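PDB 6DGM: phosphoglycerol transferase GacH from Streptococcus pyogenes MGAS5005, which probably transfers glycerol phosphate from a membrane lipid to the cell-wall rhamnose polysaccharide, using a manganese-containing, sulfatase-like catalytic domain, the part in this chain. Local coordinates for residues S74-L79 with T291-W296; P123-E128 with S153-S158. All coordinates share one frame; numbering follows the deposited sequence.

Contact 1 (S74-L79 with T291-W296)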
ATOM      1  N   SER A  74      -9.607 -13.996  -7.887  1.00 27.24           N
ATOM      2  CA  SER A  74     -10.326 -13.452  -9.033  1.00 29.00           C
ATOM      3  C   SER A  74      -9.593 -12.317  -9.729  1.00 24.99           C
ATOM      4  O   SER A  74     -10.043 -11.859 -10.783  1.00 25.82           O
ATOM      5  CB  SER A  74     -11.694 -12.900  -8.594  1.00 32.49           C
ATOM      6  OG  SER A  74     -11.571 -11.659  -7.879  1.00 32.80           O
ATOM      7  N   THR A  75      -8.496 -11.841  -9.168  1.00 21.99           N
ATOM      8  CA  THR A  75      -7.871 -10.633  -9.679  1.00 21.72           C
ATOM      9  C   THR A  75      -6.400 -10.667  -9.300  1.00 22.33           C
ATOM     10  O   THR A  75      -5.951 -11.547  -8.562  1.00 23.52           O
ATOM     11  CB  THR A  75      -8.563  -9.386  -9.114  1.00 21.93           C
ATOM     12  OG1 THR A  75      -8.133  -8.241  -9.854  1.00 22.90           O
ATOM     13  CG2 THR A  75      -8.263  -9.202  -7.628  1.00 21.82           C
ATOM     14  N   THR A  76      -5.660  -9.696  -9.811  1.00 22.47           N
ATOM     15  CA  THR A  76      -4.253  -9.563  -9.450  1.00 21.74           C
ATOM     16  C   THR A  76      -4.117  -9.485  -7.942  1.00 20.33           C
ATOM     17  O   THR A  76      -4.741  -8.644  -7.294  1.00 19.45           O
ATOM     18  CB  THR A  76      -3.694  -8.297 -10.102  1.00 21.92           C
ATOM     19  OG1 THR A  76      -3.875  -8.397 -11.517  1.00 22.40           O
ATOM     20  CG2 THR A  76      -2.216  -8.099  -9.769  1.00 21.24           C
ATOM     21  N   ALA A  77      -3.308 -10.373  -7.372  1.00 19.77           N
ATOM     22  CA  ALA A  77      -3.262 -10.488  -5.919  1.00 18.94           C
ATOM     23  C   ALA A  77      -2.106 -11.388  -5.519  1.00 19.42           C
ATOM     24  O   ALA A  77      -1.577 -12.151  -6.331  1.00 20.89           O
ATOM     25  CB  ALA A  77      -4.569 -11.065  -5.365  1.00 19.62           C
ATOM     26  N   GLY A  78      -1.740 -11.311  -4.247  1.00 18.35           N
ATOM     27  CA  GLY A  78      -0.672 -12.143  -3.751  1.00 18.58           C
ATOM     28  C   GLY A  78      -0.255 -11.753  -2.354  1.00 17.59           C
ATOM     29  O   GLY A  78      -1.087 -11.382  -1.520  1.00 17.50           O
ATOM     30  N   LEU A  79       1.048 -11.823  -2.109  1.00 17.28           N
ATOM     31  CA  LEU A  79       1.637 -11.440  -0.844  1.00 17.59           C
ATOM     32  C   LEU A  79       2.464 -10.175  -1.028  1.00 18.04           C
ATOM     33  O   LEU A  79       3.101  -9.976  -2.067  1.00 18.02           O
ATOM     34  CB  LEU A  79       2.544 -12.553  -0.315  1.00 18.85           C
ATOM     35  CG  LEU A  79       1.869 -13.915  -0.175  1.00 21.29           C
ATOM     36  CD1 LEU A  79       2.865 -14.954   0.305  1.00 23.17           C
ATOM     37  CD2 LEU A  79       0.702 -13.837   0.779  1.00 21.49           C
ATOM     38  N   THR A 291       2.179 -10.059   4.187  1.00 16.81           N
ATOM     39  CA  THR A 291       0.753  -9.792   4.296  1.00 16.54           C
ATOM     40  C   THR A 291       0.066 -10.065   2.957  1.00 16.05           C
ATOM     41  O   THR A 291       0.705 -10.359   1.945  1.00 16.23           O
ATOM     42  CB  THR A 291       0.521  -8.333   4.693  1.00 16.82           C
ATOM     43  OG1 THR A 291       0.926  -7.487   3.599  1.00 16.47           O
ATOM     44  CG2 THR A 291       1.310  -7.954   5.934  1.00 17.78           C
ATOM     45  N   ASP A 292      -1.265  -9.935   2.959  1.00 15.99           N
ATOM     46  CA  ASP A 292      -2.081 -10.119   1.757  1.00 15.99           C
ATOM     47  C   ASP A 292      -2.314  -8.808   1.028  1.00 17.08           C
ATOM     48  O   ASP A 292      -2.454  -7.756   1.650  1.00 16.77           O
ATOM     49  CB  ASP A 292      -3.435 -10.705   2.163  1.00 16.38           C
ATOM     50  CG  ASP A 292      -3.293 -12.038   2.856  1.00 18.37           C
ATOM     51  OD1 ASP A 292      -3.099 -12.045   4.102  1.00 18.63           O
ATOM     52  OD2 ASP A 292      -3.340 -13.079   2.148  1.00 20.24           O
ATOM     53  N   TYR A 293      -2.358  -8.877  -0.300  1.00 17.39           N
ATOM     54  CA  TYR A 293      -2.788  -7.735  -1.093  1.00 17.09           C
ATOM     55  C   TYR A 293      -3.641  -8.208  -2.267  1.00 16.95           C
ATOM     56  O   TYR A 293      -3.538  -9.346  -2.731  1.00 17.64           O
ATOM     57  CB  TYR A 293      -1.610  -6.888  -1.626  1.00 16.55           C
ATOM     58  CG  TYR A 293      -1.040  -7.405  -2.940  1.00 17.23           C
ATOM     59  CD1 TYR A 293      -1.548  -6.960  -4.155  1.00 18.53           C
ATOM     60  CD2 TYR A 293      -0.019  -8.359  -2.967  1.00 16.53           C
ATOM     61  CE1 TYR A 293      -1.066  -7.446  -5.347  1.00 19.66           C
ATOM     62  CE2 TYR A 293       0.470  -8.852  -4.164  1.00 17.94           C
ATOM     63  CZ  TYR A 293      -0.053  -8.385  -5.351  1.00 19.28           C
ATOM     64  OH  TYR A 293       0.408  -8.846  -6.562  1.00 19.92           O
ATOM     65  N   PHE A 294      -4.479  -7.300  -2.754  1.00 16.15           N
ATOM     66  CA  PHE A 294      -5.142  -7.483  -4.037  1.00 16.11           C
ATOM     67  C   PHE A 294      -5.325  -6.132  -4.715  1.00 16.14           C
ATOM     68  O   PHE A 294      -5.328  -5.078  -4.071  1.00 15.81           O
ATOM     69  CB  PHE A 294      -6.462  -8.271  -3.939  1.00 16.59           C
ATOM     70  CG  PHE A 294      -7.573  -7.588  -3.173  1.00 17.55           C
ATOM     71  CD1 PHE A 294      -8.289  -6.555  -3.736  1.00 18.46           C
ATOM     72  CD2 PHE A 294      -7.942  -8.036  -1.909  1.00 17.87           C
ATOM     73  CE1 PHE A 294      -9.320  -5.942  -3.057  1.00 19.11           C
ATOM     74  CE2 PHE A 294      -8.991  -7.438  -1.225  1.00 18.43           C
ATOM     75  CZ  PHE A 294      -9.685  -6.395  -1.803  1.00 19.00           C
ATOM     76  N   ILE A 295      -5.468  -6.184  -6.036  1.00 16.64           N
ATOM     77  CA  ILE A 295      -5.722  -5.018  -6.867  1.00 16.98           C
ATOM     78  C   ILE A 295      -6.962  -5.383  -7.674  1.00 17.01           C
ATOM     79  O   ILE A 295      -6.907  -6.281  -8.518  1.00 18.81           O
ATOM     80  CB  ILE A 295      -4.532  -4.680  -7.775  1.00 17.59           C
ATOM     81  CG1 ILE A 295      -3.284  -4.388  -6.926  1.00 17.41           C
ATOM     82  CG2 ILE A 295      -4.878  -3.475  -8.631  1.00 18.20           C
ATOM     83  CD1 ILE A 295      -2.015  -4.056  -7.725  1.00 18.41           C
ATOM     84  N   TRP A 296      -8.095  -4.744  -7.355  1.00 17.56           N
ATOM     85  CA  TRP A 296      -9.406  -5.146  -7.857  1.00 19.16           C
ATOM     86  C   TRP A 296     -10.102  -3.938  -8.464  1.00 19.23           C
ATOM     87  O   TRP A 296     -10.192  -2.890  -7.816  1.00 19.29           O
ATOM     88  CB  TRP A 296     -10.256  -5.674  -6.693  1.00 19.66           C
ATOM     89  CG  TRP A 296     -11.681  -6.052  -7.024  1.00 19.43           C
ATOM     90  CD1 TRP A 296     -12.136  -7.290  -7.347  1.00 20.16           C
ATOM     91  CD2 TRP A 296     -12.826  -5.188  -7.038  1.00 18.98           C
ATOM     92  NE1 TRP A 296     -13.487  -7.259  -7.565  1.00 20.12           N
ATOM     93  CE2 TRP A 296     -13.938  -5.978  -7.385  1.00 19.81           C
ATOM     94  CE3 TRP A 296     -13.014  -3.825  -6.806  1.00 18.73           C
ATOM     95  CZ2 TRP A 296     -15.232  -5.453  -7.493  1.00 21.27           C
ATOM     96  CZ3 TRP A 296     -14.291  -3.303  -6.904  1.00 19.91           C
ATOM     97  CH2 TRP A 296     -15.388  -4.116  -7.239  1.00 21.36           C
TER

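Contact 2 (P123-E128 with S153-S158)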
ATOM      1  N   PRO A 123       7.792  16.152  -4.091  1.00 21.96           N
ATOM      2  CA  PRO A 123       7.487  14.714  -4.050  1.00 22.93           C
ATOM      3  C   PRO A 123       6.481  14.300  -5.113  1.00 22.94           C
ATOM      4  O   PRO A 123       5.393  14.875  -5.219  1.00 26.78           O
ATOM      5  CB  PRO A 123       6.931  14.506  -2.632  1.00 24.44           C
ATOM      6  CG  PRO A 123       6.456  15.836  -2.210  1.00 26.43           C
ATOM      7  CD  PRO A 123       7.356  16.851  -2.868  1.00 24.90           C
ATOM      8  N   HIS A 124       6.846  13.277  -5.888  1.00 20.42           N
ATOM      9  CA  HIS A 124       5.972  12.700  -6.905  1.00 18.06           C
ATOM     10  C   HIS A 124       5.250  11.474  -6.363  1.00 18.09           C
ATOM     11  O   HIS A 124       5.876  10.590  -5.770  1.00 19.31           O
ATOM     12  CB  HIS A 124       6.772  12.356  -8.154  1.00 17.48           C
ATOM     13  CG  HIS A 124       7.228  13.573  -8.888  1.00 20.02           C
ATOM     14  ND1 HIS A 124       6.385  14.296  -9.705  1.00 21.71           N
ATOM     15  CD2 HIS A 124       8.416  14.229  -8.897  1.00 22.54           C
ATOM     16  CE1 HIS A 124       7.042  15.328 -10.204  1.00 23.34           C
ATOM     17  NE2 HIS A 124       8.271  15.316  -9.722  1.00 22.66           N
ATOM     18  N   THR A 125       3.927  11.445  -6.556  1.00 17.88           N
ATOM     19  CA  THR A 125       3.074  10.388  -6.037  1.00 17.45           C
ATOM     20  C   THR A 125       1.940  10.123  -7.027  1.00 17.07           C
ATOM     21  O   THR A 125       1.660  10.925  -7.925  1.00 17.79           O
ATOM     22  CB  THR A 125       2.427  10.769  -4.691  1.00 18.31           C
ATOM     23  OG1 THR A 125       1.513  11.855  -4.896  1.00 20.10           O
ATOM     24  CG2 THR A 125       3.470  11.150  -3.642  1.00 17.93           C
ATOM     25  N   ILE A 126       1.266   8.989  -6.833  1.00 16.89           N
ATOM     26  CA  ILE A 126       0.125   8.637  -7.677  1.00 18.70           C
ATOM     27  C   ILE A 126      -0.947   9.718  -7.634  1.00 17.60           C
ATOM     28  O   ILE A 126      -1.680   9.907  -8.606  1.00 18.21           O
ATOM     29  CB  ILE A 126      -0.406   7.247  -7.273  1.00 20.80           C
ATOM     30  CG1 ILE A 126      -1.639   6.854  -8.086  1.00 23.23           C
ATOM     31  CG2 ILE A 126      -0.732   7.197  -5.774  1.00 21.18           C
ATOM     32  CD1 ILE A 126      -1.414   6.829  -9.575  1.00 25.94           C
ATOM     33  N   SER A 127      -1.044  10.461  -6.532  1.00 16.30           N
ATOM     34  CA  SER A 127      -2.126  11.422  -6.374  1.00 17.19           C
ATOM     35  C   SER A 127      -1.981  12.647  -7.267  1.00 17.37           C
ATOM     36  O   SER A 127      -2.981  13.343  -7.501  1.00 16.70           O
ATOM     37  CB  SER A 127      -2.238  11.853  -4.904  1.00 18.51           C
ATOM     38  OG  SER A 127      -1.073  12.551  -4.470  1.00 19.31           O
ATOM     39  N   GLU A 128      -0.775  12.923  -7.787  1.00 18.46           N
ATOM     40  CA  GLU A 128      -0.577  14.145  -8.556  1.00 18.86           C
ATOM     41  C   GLU A 128      -1.342  14.157  -9.872  1.00 18.45           C
ATOM     42  O   GLU A 128      -1.529  15.232 -10.454  1.00 19.24           O
ATOM     43  CB  GLU A 128       0.911  14.405  -8.832  1.00 19.37           C
ATOM     44  CG  GLU A 128       1.545  13.482  -9.856  1.00 22.52           C
ATOM     45  CD  GLU A 128       3.026  13.800 -10.092  1.00 27.09           C
ATOM     46  OE1 GLU A 128       3.341  14.923 -10.548  1.00 29.58           O
ATOM     47  OE2 GLU A 128       3.861  12.926  -9.832  1.00 28.55           O
ATOM     48  N   SER A 153      -1.462  17.597   3.402  1.00 15.49           N
ATOM     49  CA  SER A 153      -1.550  19.011   3.059  1.00 15.70           C
ATOM     50  C   SER A 153      -0.529  19.383   1.988  1.00 15.99           C
ATOM     51  O   SER A 153      -0.851  20.068   1.012  1.00 16.67           O
ATOM     52  CB  SER A 153      -1.370  19.860   4.315  1.00 20.87           C
ATOM     53  OG  SER A 153      -1.358  21.240   3.973  1.00 26.42           O
ATOM     54  N   ASN A 154       0.712  18.932   2.150  1.00 15.93           N
ATOM     55  CA  ASN A 154       1.728  19.265   1.157  1.00 16.27           C
ATOM     56  C   ASN A 154       1.523  18.532  -0.155  1.00 16.65           C
ATOM     57  O   ASN A 154       2.019  19.000  -1.190  1.00 17.68           O
ATOM     58  CB  ASN A 154       3.109  19.002   1.719  1.00 16.97           C
ATOM     59  CG  ASN A 154       3.584  20.129   2.589  1.00 19.24           C
ATOM     60  OD1 ASN A 154       3.606  21.289   2.167  1.00 18.79           O
ATOM     61  ND2 ASN A 154       3.929  19.817   3.814  1.00 22.39           N
ATOM     62  N   LEU A 155       0.809  17.411  -0.135  1.00 15.47           N
ATOM     63  CA  LEU A 155       0.386  16.727  -1.350  1.00 16.09           C
ATOM     64  C   LEU A 155      -0.890  17.322  -1.923  1.00 15.91           C
ATOM     65  O   LEU A 155      -1.421  16.786  -2.892  1.00 16.82           O
ATOM     66  CB  LEU A 155       0.196  15.232  -1.094  1.00 16.44           C
ATOM     67  CG  LEU A 155       1.474  14.437  -0.812  1.00 16.62           C
ATOM     68  CD1 LEU A 155       1.174  12.976  -0.550  1.00 16.47           C
ATOM     69  CD2 LEU A 155       2.477  14.597  -1.956  1.00 16.62           C
ATOM     70  N   GLY A 156      -1.384  18.420  -1.355  1.00 16.09           N
ATOM     71  CA  GLY A 156      -2.492  19.136  -1.954  1.00 16.55           C
ATOM     72  C   GLY A 156      -3.833  18.456  -1.833  1.00 16.14           C
ATOM     73  O   GLY A 156      -4.709  18.663  -2.698  1.00 16.36           O
ATOM     74  N   PHE A 157      -4.042  17.656  -0.799  1.00 15.28           N
ATOM     75  CA  PHE A 157      -5.299  16.944  -0.645  1.00 16.12           C
ATOM     76  C   PHE A 157      -6.386  17.905  -0.184  1.00 18.16           C
ATOM     77  O   PHE A 157      -6.149  18.790   0.646  1.00 21.02           O
ATOM     78  CB  PHE A 157      -5.149  15.802   0.361  1.00 15.55           C
ATOM     79  CG  PHE A 157      -4.653  14.512  -0.251  1.00 14.94           C
ATOM     80  CD1 PHE A 157      -3.492  14.478  -1.003  1.00 14.56           C
ATOM     81  CD2 PHE A 157      -5.359  13.337  -0.073  1.00 14.81           C
ATOM     82  CE1 PHE A 157      -3.032  13.281  -1.570  1.00 14.40           C
ATOM     83  CE2 PHE A 157      -4.916  12.151  -0.640  1.00 14.66           C
ATOM     84  CZ  PHE A 157      -3.758  12.124  -1.406  1.00 14.42           C
ATOM     85  N   SER A 158      -7.586  17.717  -0.710  1.00 17.69           N
ATOM     86  CA  SER A 158      -8.682  18.604  -0.354  1.00 20.95           C
ATOM     87  C   SER A 158      -9.322  18.216   0.967  1.00 19.21           C
ATOM     88  O   SER A 158      -9.818  19.087   1.695  1.00 20.76           O
ATOM     89  CB  SER A 158      -9.732  18.564  -1.461  1.00 27.59           C
ATOM     90  OG  SER A 158     -10.913  19.245  -1.069  1.00 33.89           O
TER
HETATM   91  O   HOH W   1      -0.621  15.042  -4.902  1.00 29.96           O

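Contact 1 (S74-L79 with T291-W296)
Thr75 OG1 donates to Ile295 O over 2.7 Å, the shortest polar link between the two segments, made from the loop just before strand 77-81. The hydroxyl reaches it because OG1 stands anti to the backbone N (chi1 -167°). In a regular ladder this carbonyl would accept from the amide of Thr76, but Thr76 N lies 3.9 Å from Ile295 O, and the Thr75 hydroxyl takes its place. The other half of that pair is intact: Ile295 N gives a straight bond to Thr76 O. Gly78 and Tyr293 then form a complete hydrogen-bonded pair, with both N to O distances 3.1 Å.

Over that pair the Tyr293 ring folds back onto the neighbouring strand, its CG set between backbone N and carbonyl carbon (chi1 86°). One ring face lies on the Ala77-Gly78 peptide; Tyr293 CE2 is 3.3 Å from Gly78 N, and Ala77 CA makes a CH-pi contact 4.2 Å from the ring centroid. Glycine suits this position because it brings no side chain to the face the ring occupies, and His306 O holds the phenol hydroxyl. On the opposite face of the sheet, the small CB of Ala77 packs 3.7 Å from Phe294 CB, and the Phe294 ring lies almost parallel to that of Phe267. Asp292 turns away to salt bridges with Lys72 and Arg54. Strands 77-81 and 290-297 are neighbours in the mixed sheet of this sulfatase-like domain, and 290-297 pairs on its other side with 263-269. Backbone bonds thus set the register, a threonine hydroxyl extends it, and an aromatic face shields the peptide beneath.

Contact 2 (P123-E128 with S153-S158)
Ser127 and Leu155 meet through one water, which lies 2.6 Å from Ser127 OG and donates to Leu155 O over 2.8 Å; no direct hydrogen bond joins the two segments. Ser127 OG also pairs with Thr125 OG1 at 2.7 Å, either hydroxyl being able to donate.

Beside this polar chain the packing is close. Ser127 OG approaches the edge of the Phe157 ring, near its plane, 3.6 Å from Phe157 CE1. Serine suits this spot: with OG between backbone N and carbonyl carbon (chi1 64°) it meets Thr125 OG1 and the water while CB rests on the ring edge. Phe200 of the central sheet packs against both residues. Leu155 meets Thr125 tip to tip, its CD2 4.0 Å from Thr125 CG2; Leu155 CD2 also lies 4.2 Å from Pro123 CG, the two side chains crossing obliquely.

The partly exposed flank belongs instead to His124 and Glu128. His124 ND1 donates to Glu128 OE2 at 2.9 Å, on the syn side of the carboxylate and in the imidazole plane, with a weaker bond to OE1, a pairing that probably favours a protonated ring.

In the other segment, Gly156 takes a positive phi (73°) as C-prime residue of the Schellman motif closing helix 148-154. The loop is therefore joined to the helix terminus by apolar contacts and a water bridge that, with a weak bond from Arg135 NH1, serves the carbonyl just past the helix end.

Contact 2 is nested along the chain inside the long loop that contact 1 closes, yet the two lie on opposite sides of the chain's centre, with centres 25 Å apart and nearest atoms about 11 Å apart. Both belong to the sulfatase-like domain. Contact 1 pairs strands toward one end of the mixed sheet; contact 2 fixes the end of helix 148-154, which leads into the edge strand 159-162 at the other. Only contact 1 comes near the manganese site: the Thr291 side chain is about 9 Å from the manganese ion, about 11 Å from sn-glycerol-1-phosphate and about 5 Å from the side chain of His271, a manganese ligand. Contact 2 lies away from these sites.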